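Local coordinates for UPF0311 protein RPA1785 (Rhodopseudomonas palustris, PDB 3C5O) that is of unknown function but folds as a closed antiparallel beta barrel of the DUF3237 (UPF0311) family, at residues R63-I68 against I91-V96; G56-I61 against I68-K73. One frame throughout, in Å; residues are numbered along the deposited sequence. Where two conformers were deposited one is given.

Interaction 1. Residues R63-I68 against I91-V96; sequences RPNELI and IRFGPV
Ile68 and Arg92 form an antiparallel hydrogen-bonded pair, with Ile68 N to Arg92 O and Arg92 N to Ile68 O both at 2.8 Å, where strands 68-78 and 83-93 of the beta barrel begin and end side by side. Just before this bridge the chain makes a type I beta turn from Arg63 to Glu66, and Asn65 adds an Asx turn, its OD1 accepting from Leu67 N. Phe93 CG stands anti to the backbone N (chi1 -162°), and the ring beyond it lies against the turn, with Asn65 O in plane at its edge, 3.5 Å from CE2. The Asn65 amide, 29° from the ring plane, brings ND2 to 4.0 Å from Phe93 CZ. The Leu67 and Phe93 side chains cross at about a right angle, CD2 lying 3.5 Å from Phe93 CG, while CD1 meets Ile91 CG2; Leu67 has two conformers, which makes its methyl contacts less certain. An alanine in place of Phe93 would probably leave Asn65 O and ND2 without the ring edge they meet and open a gap beside the turn. Leu99 of helix 96-103 and Gln133 of the second subunit also touch Phe93. Glu66 turns its carboxylate to Lys103 and Arg100 of that helix, with its CG near Val96 CG1. A water lies 2.7 Å from both Glu66 O and Arg92 O, between turn and strand. Arg92, in cation-pi contact with Phe115, runs beside Ile68, its chain bent at chi3 (76°); its NH2 lies 3.4 Å from Ile68 CD1.

Interaction 2. Residues G56-I61 against I68-K73; sequences GADFQI and IELEAK
The Asp58 carboxylate is gripped by two different N-H groups: Glu71 N, across the strand pair, reaches OD1 at 2.7 Å on its syn lone pair, while Gln60 NE2, from the same strand, meets OD2 from above the carboxylate plane, 71° out of it. The Phe59 ring has Glu71 O at its edge, near its plane and 3.4 Å from CD2. Antiparallel strands 48-62 and 68-78 make this hairpin, and Asp58 alters its regular bonding. Phe59 N still donates to Glu71 O at 2.9 Å, but Glu71 N goes to the carboxylate, and Phe59 O instead takes a hydrogen bond from a water at 2.6 Å. Asp58 CG lies anti to the backbone N (chi1 -164°), and the carboxylate beyond it ends beside Glu71 N; Asp58 and Ala72 approach to 3.8 Å between CA atoms, with Ala72 CB packed 3.7 Å from Asp58 CG. On both sides of this spot the usual paired bonds resume, between Ala57 and Lys73 and between Ile61 and Glu69. Gln60 lies alongside Leu70, its NE2 3.7 Å from Leu70 CD2, and its OE1 accepts from Arg34, which helps fix the amide that holds Asp58. Strand 32-45 bonds along one flank, through Ile36 and Arg34, and strand 83-93 along the other, through Gly90 bonded to Leu70. Leu70 reaches Phe115 and Thr117 of strand 114-122, consistent with its face lining the barrel interior, whereas Phe59, Glu71 and Lys73 pack against Phe59 and Lys73 of the third subunit.

Overall arrangement
Both contacts hold strand 68-78, one along each side: interaction 2 joins it to strand 48-62 before it, interaction 1 to strand 83-93 after it, and Ile68 belongs to both. Their centres lie about 14 Å apart. Interaction 2 is buried in the barrel wall, about 9 Å from the chain centre, and runs on backbone bonding with a carboxylate and an amide built in. Interaction 1, about 16 Å from that centre, is partly buried at the barrel's end, with one beta bridge and mostly apolar and aromatic packing under a turn. A salt bridge from Arg63 NE to Glu69 OE1, 2.7 Å, links them directly. Each faces a different neighbouring subunit.

Interaction 1. Residues R63-I68 against I91-V96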
ATOM      1  N   ARG B  63       0.782 -18.380   1.304  1.00 59.53           N
ATOM      2  CA  ARG B  63       1.959 -18.538   2.129  1.00 62.34           C
ATOM      3  C   ARG B  63       2.284 -20.017   2.216  1.00 64.43           C
ATOM      4  O   ARG B  63       1.418 -20.849   1.915  1.00 63.93           O
ATOM      5  CB  ARG B  63       1.697 -17.987   3.530  1.00 63.11           C
ATOM      6  CG  ARG B  63       1.420 -16.489   3.631  1.00 63.45           C
ATOM      7  CD  ARG B  63       1.087 -16.204   5.117  1.00 70.08           C
ATOM      8  NE  ARG B  63       0.515 -14.875   5.386  1.00 72.30           N
ATOM      9  CZ  ARG B  63       0.201 -14.419   6.607  1.00 74.29           C
ATOM     10  NH1 ARG B  63       0.394 -15.181   7.686  1.00 75.14           N
ATOM     11  NH2 ARG B  63      -0.307 -13.198   6.753  1.00 73.00           N
ATOM     12  N   PRO B  64       3.520 -20.366   2.643  1.00 67.08           N
ATOM     13  CA  PRO B  64       3.872 -21.784   2.633  1.00 69.75           C
ATOM     14  C   PRO B  64       3.010 -22.643   3.567  1.00 70.75           C
ATOM     15  O   PRO B  64       2.920 -23.846   3.351  1.00 73.03           O
ATOM     16  CB  PRO B  64       5.359 -21.800   3.060  1.00 72.56           C
ATOM     17  CG  PRO B  64       5.854 -20.413   2.864  1.00 71.07           C
ATOM     18  CD  PRO B  64       4.634 -19.543   3.145  1.00 68.61           C
ATOM     19  N   ASN B  65       2.372 -22.042   4.575  1.00 69.83           N
ATOM     20  CA  ASN B  65       1.405 -22.776   5.402  1.00 70.29           C
ATOM     21  C   ASN B  65      -0.021 -22.786   4.815  1.00 68.05           C
ATOM     22  O   ASN B  65      -0.954 -23.251   5.465  1.00 68.90           O
ATOM     23  CB  ASN B  65       1.392 -22.239   6.842  1.00 71.24           C
ATOM     24  CG  ASN B  65       0.793 -20.841   6.947  1.00 69.19           C
ATOM     25  OD1 ASN B  65       0.458 -20.220   5.944  1.00 68.50           O
ATOM     26  ND2 ASN B  65       0.657 -20.343   8.170  1.00 71.39           N
ATOM     27  N   GLU B  66      -0.189 -22.241   3.607  1.00 65.35           N
ATOM     28  CA  GLU B  66      -1.452 -22.303   2.863  1.00 63.17           C
ATOM     29  C   GLU B  66      -2.482 -21.242   3.245  1.00 60.27           C
ATOM     30  O   GLU B  66      -3.557 -21.196   2.658  1.00 57.80           O
ATOM     31  CB  GLU B  66      -2.075 -23.688   2.896  1.00 65.09           C
ATOM     32  CG  GLU B  66      -1.144 -24.783   2.362  1.00 73.15           C
ATOM     33  CD  GLU B  66      -1.550 -25.266   0.983  1.00 79.50           C
ATOM     34  OE1 GLU B  66      -1.539 -26.505   0.811  1.00 87.09           O
ATOM     35  OE2 GLU B  66      -1.900 -24.435   0.093  1.00 79.42           O
ATOM     36  N   LEU B  67      -2.143 -20.417   4.232  0.50 59.77           N
ATOM     37  CA  LEU B  67      -2.822 -19.157   4.483  0.50 58.21           C
ATOM     38  C   LEU B  67      -2.889 -18.394   3.161  0.50 56.34           C
ATOM     39  O   LEU B  67      -1.913 -18.360   2.411  0.50 56.61           O
ATOM     40  CB  LEU B  67      -2.014 -18.360   5.514  0.50 58.93           C
ATOM     41  CG  LEU B  67      -2.439 -17.065   6.241  0.50 57.22           C
ATOM     42  CD1 LEU B  67      -2.849 -15.938   5.317  0.50 50.12           C
ATOM     43  CD2 LEU B  67      -3.460 -17.342   7.307  0.50 55.46           C
ATOM     44  N   ILE B  68      -4.047 -17.817   2.858  1.00 55.42           N
ATOM     45  CA  ILE B  68      -4.181 -16.966   1.680  1.00 53.78           C
ATOM     46  C   ILE B  68      -4.432 -15.529   2.094  1.00 52.71           C
ATOM     47  O   ILE B  68      -5.358 -15.261   2.847  1.00 51.99           O
ATOM     48  CB  ILE B  68      -5.296 -17.441   0.755  1.00 53.29           C
ATOM     49  CG1 ILE B  68      -5.007 -18.878   0.301  1.00 55.84           C
ATOM     50  CG2 ILE B  68      -5.390 -16.527  -0.458  1.00 51.69           C
ATOM     51  CD1 ILE B  68      -6.105 -19.475  -0.567  1.00 57.48           C
ATOM     52  N   ILE B  91      -7.778 -12.382   4.933  1.00 49.10           N
ATOM     53  CA  ILE B  91      -7.143 -13.682   4.984  1.00 50.22           C
ATOM     54  C   ILE B  91      -8.148 -14.818   4.901  1.00 50.41           C
ATOM     55  O   ILE B  91      -9.299 -14.690   5.291  1.00 49.33           O
ATOM     56  CB  ILE B  91      -6.184 -13.851   6.224  1.00 52.44           C
ATOM     57  CG1 ILE B  91      -6.888 -13.655   7.543  1.00 53.18           C
ATOM     58  CG2 ILE B  91      -5.011 -12.856   6.188  1.00 53.18           C
ATOM     59  CD1 ILE B  91      -6.037 -14.095   8.709  1.00 55.97           C
ATOM     60  N   ARG B  92      -7.700 -15.923   4.326  1.00 51.74           N
ATOM     61  CA  ARG B  92      -8.426 -17.162   4.424  1.00 52.83           C
ATOM     62  C   ARG B  92      -7.472 -18.241   4.913  1.00 55.00           C
ATOM     63  O   ARG B  92      -6.372 -18.417   4.376  1.00 55.17           O
ATOM     64  CB  ARG B  92      -9.044 -17.528   3.093  1.00 52.01           C
ATOM     65  CG  ARG B  92      -9.755 -18.854   3.151  1.00 54.03           C
ATOM     66  CD  ARG B  92     -10.701 -18.972   2.007  1.00 55.49           C
ATOM     67  NE  ARG B  92      -9.997 -19.248   0.762  1.00 55.57           N
ATOM     68  CZ  ARG B  92     -10.043 -18.487  -0.325  1.00 53.42           C
ATOM     69  NH1 ARG B  92     -10.755 -17.365  -0.357  1.00 51.60           N
ATOM     70  NH2 ARG B  92      -9.374 -18.870  -1.398  1.00 53.12           N
ATOM     71  N   PHE B  93      -7.902 -18.957   5.948  1.00 57.03           N
ATOM     72  CA  PHE B  93      -7.104 -19.994   6.589  1.00 59.65           C
ATOM     73  C   PHE B  93      -8.063 -21.095   7.063  1.00 61.79           C
ATOM     74  O   PHE B  93      -9.276 -20.980   6.883  1.00 61.37           O
ATOM     75  CB  PHE B  93      -6.293 -19.390   7.751  1.00 60.27           C
ATOM     76  CG  PHE B  93      -5.111 -20.242   8.209  1.00 62.96           C
ATOM     77  CD1 PHE B  93      -4.769 -20.302   9.561  1.00 63.83           C
ATOM     78  CD2 PHE B  93      -4.329 -20.955   7.291  1.00 61.82           C
ATOM     79  CE1 PHE B  93      -3.688 -21.063   9.991  1.00 67.62           C
ATOM     80  CE2 PHE B  93      -3.235 -21.732   7.716  1.00 64.62           C
ATOM     81  CZ  PHE B  93      -2.913 -21.781   9.069  1.00 67.76           C
ATOM     82  N   GLY B  94      -7.518 -22.151   7.637  1.00 65.04           N
ATOM     83  CA  GLY B  94      -8.291 -23.299   8.100  1.00 68.89           C
ATOM     84  C   GLY B  94      -7.414 -24.554   8.117  1.00 72.02           C
ATOM     85  O   GLY B  94      -6.225 -24.477   7.821  1.00 72.58           O
ATOM     86  N   PRO B  95      -7.984 -25.716   8.481  1.00 74.91           N
ATOM     87  CA  PRO B  95      -7.265 -27.008   8.322  1.00 77.95           C
ATOM     88  C   PRO B  95      -6.743 -27.213   6.888  1.00 77.31           C
ATOM     89  O   PRO B  95      -7.481 -26.953   5.936  1.00 76.18           O
ATOM     90  CB  PRO B  95      -8.342 -28.044   8.633  1.00 79.58           C
ATOM     91  CG  PRO B  95      -9.310 -27.338   9.526  1.00 79.74           C
ATOM     92  CD  PRO B  95      -9.320 -25.891   9.075  1.00 75.52           C
ATOM     93  N   VAL B  96      -5.490 -27.658   6.730  1.00 79.22           N
ATOM     94  CA  VAL B  96      -4.892 -27.795   5.394  1.00 78.87           C
ATOM     95  C   VAL B  96      -5.664 -28.675   4.405  1.00 79.76           C
ATOM     96  O   VAL B  96      -5.747 -28.327   3.230  1.00 78.00           O
ATOM     97  CB  VAL B  96      -3.399 -28.230   5.417  1.00 81.11           C
ATOM     98  CG1 VAL B  96      -2.501 -27.024   5.589  1.00 80.35           C
ATOM     99  CG2 VAL B  96      -3.117 -29.315   6.479  1.00 85.78           C
TER
HETATM  100  O   HOH W   1      -6.153 -20.452   2.618  1.00 61.82           O

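Interaction 2. Residues G56-I61 against I68-K73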
ATOM      1  N   GLY B  56     -11.842  -6.261 -12.602  1.00 48.51           N
ATOM      2  CA  GLY B  56     -11.166  -6.382 -11.329  1.00 47.14           C
ATOM      3  C   GLY B  56     -10.656  -7.793 -11.100  1.00 46.93           C
ATOM      4  O   GLY B  56     -10.820  -8.681 -11.949  1.00 47.01           O
ATOM      5  N   ALA B  57     -10.047  -7.995  -9.945  1.00 46.05           N
ATOM      6  CA  ALA B  57      -9.418  -9.270  -9.648  1.00 47.51           C
ATOM      7  C   ALA B  57      -9.068  -9.320  -8.183  1.00 47.01           C
ATOM      8  O   ALA B  57      -8.976  -8.273  -7.535  1.00 46.94           O
ATOM      9  CB  ALA B  57      -8.150  -9.456 -10.499  1.00 47.22           C
ATOM     10  N   ASP B  58      -8.902 -10.535  -7.657  1.00 47.59           N
ATOM     11  CA  ASP B  58      -8.277 -10.700  -6.361  1.00 46.83           C
ATOM     12  C   ASP B  58      -6.831 -11.089  -6.603  1.00 47.32           C
ATOM     13  O   ASP B  58      -6.547 -12.075  -7.271  1.00 46.98           O
ATOM     14  CB  ASP B  58      -8.997 -11.750  -5.526  1.00 47.27           C
ATOM     15  CG  ASP B  58      -8.613 -11.674  -4.025  1.00 52.04           C
ATOM     16  OD1 ASP B  58      -7.699 -10.897  -3.659  1.00 53.91           O
ATOM     17  OD2 ASP B  58      -9.241 -12.368  -3.193  1.00 56.68           O
ATOM     18  N   PHE B  59      -5.923 -10.305  -6.049  1.00 47.57           N
ATOM     19  CA  PHE B  59      -4.495 -10.587  -6.127  1.00 48.69           C
ATOM     20  C   PHE B  59      -4.065 -11.240  -4.833  1.00 49.33           C
ATOM     21  O   PHE B  59      -4.174 -10.656  -3.752  1.00 49.85           O
ATOM     22  CB  PHE B  59      -3.757  -9.282  -6.394  1.00 49.26           C
ATOM     23  CG  PHE B  59      -4.295  -8.541  -7.580  1.00 48.42           C
ATOM     24  CD1 PHE B  59      -3.761  -8.769  -8.849  1.00 49.71           C
ATOM     25  CD2 PHE B  59      -5.357  -7.647  -7.438  1.00 51.26           C
ATOM     26  CE1 PHE B  59      -4.252  -8.110  -9.962  1.00 47.98           C
ATOM     27  CE2 PHE B  59      -5.879  -6.961  -8.566  1.00 51.53           C
ATOM     28  CZ  PHE B  59      -5.308  -7.207  -9.829  1.00 49.36           C
ATOM     29  N   GLN B  60      -3.622 -12.480  -4.921  1.00 49.60           N
ATOM     30  CA  GLN B  60      -3.477 -13.269  -3.730  1.00 49.57           C
ATOM     31  C   GLN B  60      -2.050 -13.739  -3.586  1.00 50.53           C
ATOM     32  O   GLN B  60      -1.326 -13.832  -4.571  1.00 50.96           O
ATOM     33  CB  GLN B  60      -4.469 -14.453  -3.753  1.00 49.60           C
ATOM     34  CG  GLN B  60      -5.938 -14.015  -3.814  1.00 49.03           C
ATOM     35  CD  GLN B  60      -6.925 -15.165  -3.741  1.00 50.61           C
ATOM     36  OE1 GLN B  60      -6.572 -16.311  -3.973  1.00 52.81           O
ATOM     37  NE2 GLN B  60      -8.179 -14.855  -3.394  1.00 50.83           N
ATOM     38  N   ILE B  61      -1.655 -13.985  -2.338  1.00 51.05           N
ATOM     39  CA  ILE B  61      -0.447 -14.711  -2.005  1.00 53.83           C
ATOM     40  C   ILE B  61      -0.807 -15.900  -1.120  1.00 54.67           C
ATOM     41  O   ILE B  61      -1.456 -15.732  -0.084  1.00 54.86           O
ATOM     42  CB  ILE B  61       0.591 -13.836  -1.286  1.00 54.46           C
ATOM     43  CG1 ILE B  61       0.967 -12.638  -2.167  1.00 54.68           C
ATOM     44  CG2 ILE B  61       1.812 -14.705  -0.883  1.00 56.55           C
ATOM     45  CD1 ILE B  61       2.041 -11.733  -1.612  1.00 57.54           C
ATOM     46  N   ILE B  68      -4.047 -17.817   2.858  1.00 55.42           N
ATOM     47  CA  ILE B  68      -4.181 -16.966   1.680  1.00 53.78           C
ATOM     48  C   ILE B  68      -4.432 -15.529   2.094  1.00 52.71           C
ATOM     49  O   ILE B  68      -5.358 -15.261   2.847  1.00 51.99           O
ATOM     50  CB  ILE B  68      -5.296 -17.441   0.755  1.00 53.29           C
ATOM     51  CG1 ILE B  68      -5.007 -18.878   0.301  1.00 55.84           C
ATOM     52  CG2 ILE B  68      -5.390 -16.527  -0.458  1.00 51.69           C
ATOM     53  CD1 ILE B  68      -6.105 -19.475  -0.567  1.00 57.48           C
ATOM     54  N   GLU B  69      -3.555 -14.635   1.616  1.00 52.55           N
ATOM     55  CA  GLU B  69      -3.671 -13.200   1.761  1.00 52.22           C
ATOM     56  C   GLU B  69      -4.485 -12.693   0.572  1.00 51.08           C
ATOM     57  O   GLU B  69      -4.106 -12.919  -0.572  1.00 50.49           O
ATOM     58  CB  GLU B  69      -2.280 -12.558   1.793  1.00 52.65           C
ATOM     59  CG  GLU B  69      -1.443 -12.928   3.031  1.00 55.46           C
ATOM     60  CD  GLU B  69      -0.017 -12.354   2.989  1.00 58.52           C
ATOM     61  OE1 GLU B  69       0.815 -12.723   3.849  1.00 61.37           O
ATOM     62  OE2 GLU B  69       0.287 -11.521   2.100  1.00 61.98           O
ATOM     63  N   LEU B  70      -5.629 -12.052   0.840  1.00 50.43           N
ATOM     64  CA  LEU B  70      -6.478 -11.592  -0.233  1.00 50.05           C
ATOM     65  C   LEU B  70      -6.326 -10.093  -0.389  1.00 49.29           C
ATOM     66  O   LEU B  70      -6.098  -9.373   0.577  1.00 48.02           O
ATOM     67  CB  LEU B  70      -7.947 -11.879   0.068  1.00 50.67           C
ATOM     68  CG  LEU B  70      -8.260 -13.030   1.018  1.00 54.25           C
ATOM     69  CD1 LEU B  70      -9.589 -12.700   1.617  1.00 57.86           C
ATOM     70  CD2 LEU B  70      -8.288 -14.328   0.289  1.00 55.36           C
ATOM     71  N   GLU B  71      -6.491  -9.635  -1.618  1.00 49.07           N
ATOM     72  CA  GLU B  71      -6.381  -8.217  -1.942  1.00 50.05           C
ATOM     73  C   GLU B  71      -7.156  -8.020  -3.219  1.00 48.56           C
ATOM     74  O   GLU B  71      -6.609  -8.114  -4.295  1.00 49.57           O
ATOM     75  CB  GLU B  71      -4.910  -7.841  -2.088  1.00 50.55           C
ATOM     76  CG  GLU B  71      -4.617  -6.402  -2.366  1.00 56.94           C
ATOM     77  CD  GLU B  71      -3.205  -6.054  -1.928  1.00 65.97           C
ATOM     78  OE1 GLU B  71      -2.206  -6.551  -2.552  1.00 68.85           O
ATOM     79  OE2 GLU B  71      -3.107  -5.320  -0.916  1.00 67.46           O
ATOM     80  N   ALA B  72      -8.461  -7.823  -3.089  1.00 48.22           N
ATOM     81  CA  ALA B  72      -9.337  -7.714  -4.245  1.00 47.60           C
ATOM     82  C   ALA B  72      -9.707  -6.247  -4.507  1.00 47.67           C
ATOM     83  O   ALA B  72      -9.997  -5.510  -3.578  1.00 46.82           O
ATOM     84  CB  ALA B  72     -10.598  -8.544  -4.015  1.00 48.18           C
ATOM     85  N   LYS B  73      -9.690  -5.848  -5.782  1.00 47.26           N
ATOM     86  CA  LYS B  73     -10.057  -4.513  -6.188  1.00 46.51           C
ATOM     87  C   LYS B  73     -11.053  -4.633  -7.316  1.00 45.92           C
ATOM     88  O   LYS B  73     -10.794  -5.258  -8.325  1.00 45.78           O
ATOM     89  CB  LYS B  73      -8.828  -3.730  -6.620  1.00 48.02           C
ATOM     90  CG  LYS B  73      -7.854  -3.500  -5.485  1.00 49.21           C
ATOM     91  CD  LYS B  73      -6.617  -2.738  -5.900  1.00 56.02           C
ATOM     92  CE  LYS B  73      -5.640  -2.742  -4.709  1.00 61.47           C
ATOM     93  NZ  LYS B  73      -4.608  -1.674  -4.803  1.00 64.86           N
TER
HETATM   94  O   HOH W   2      -2.342 -10.382  -1.989  1.00 54.92           O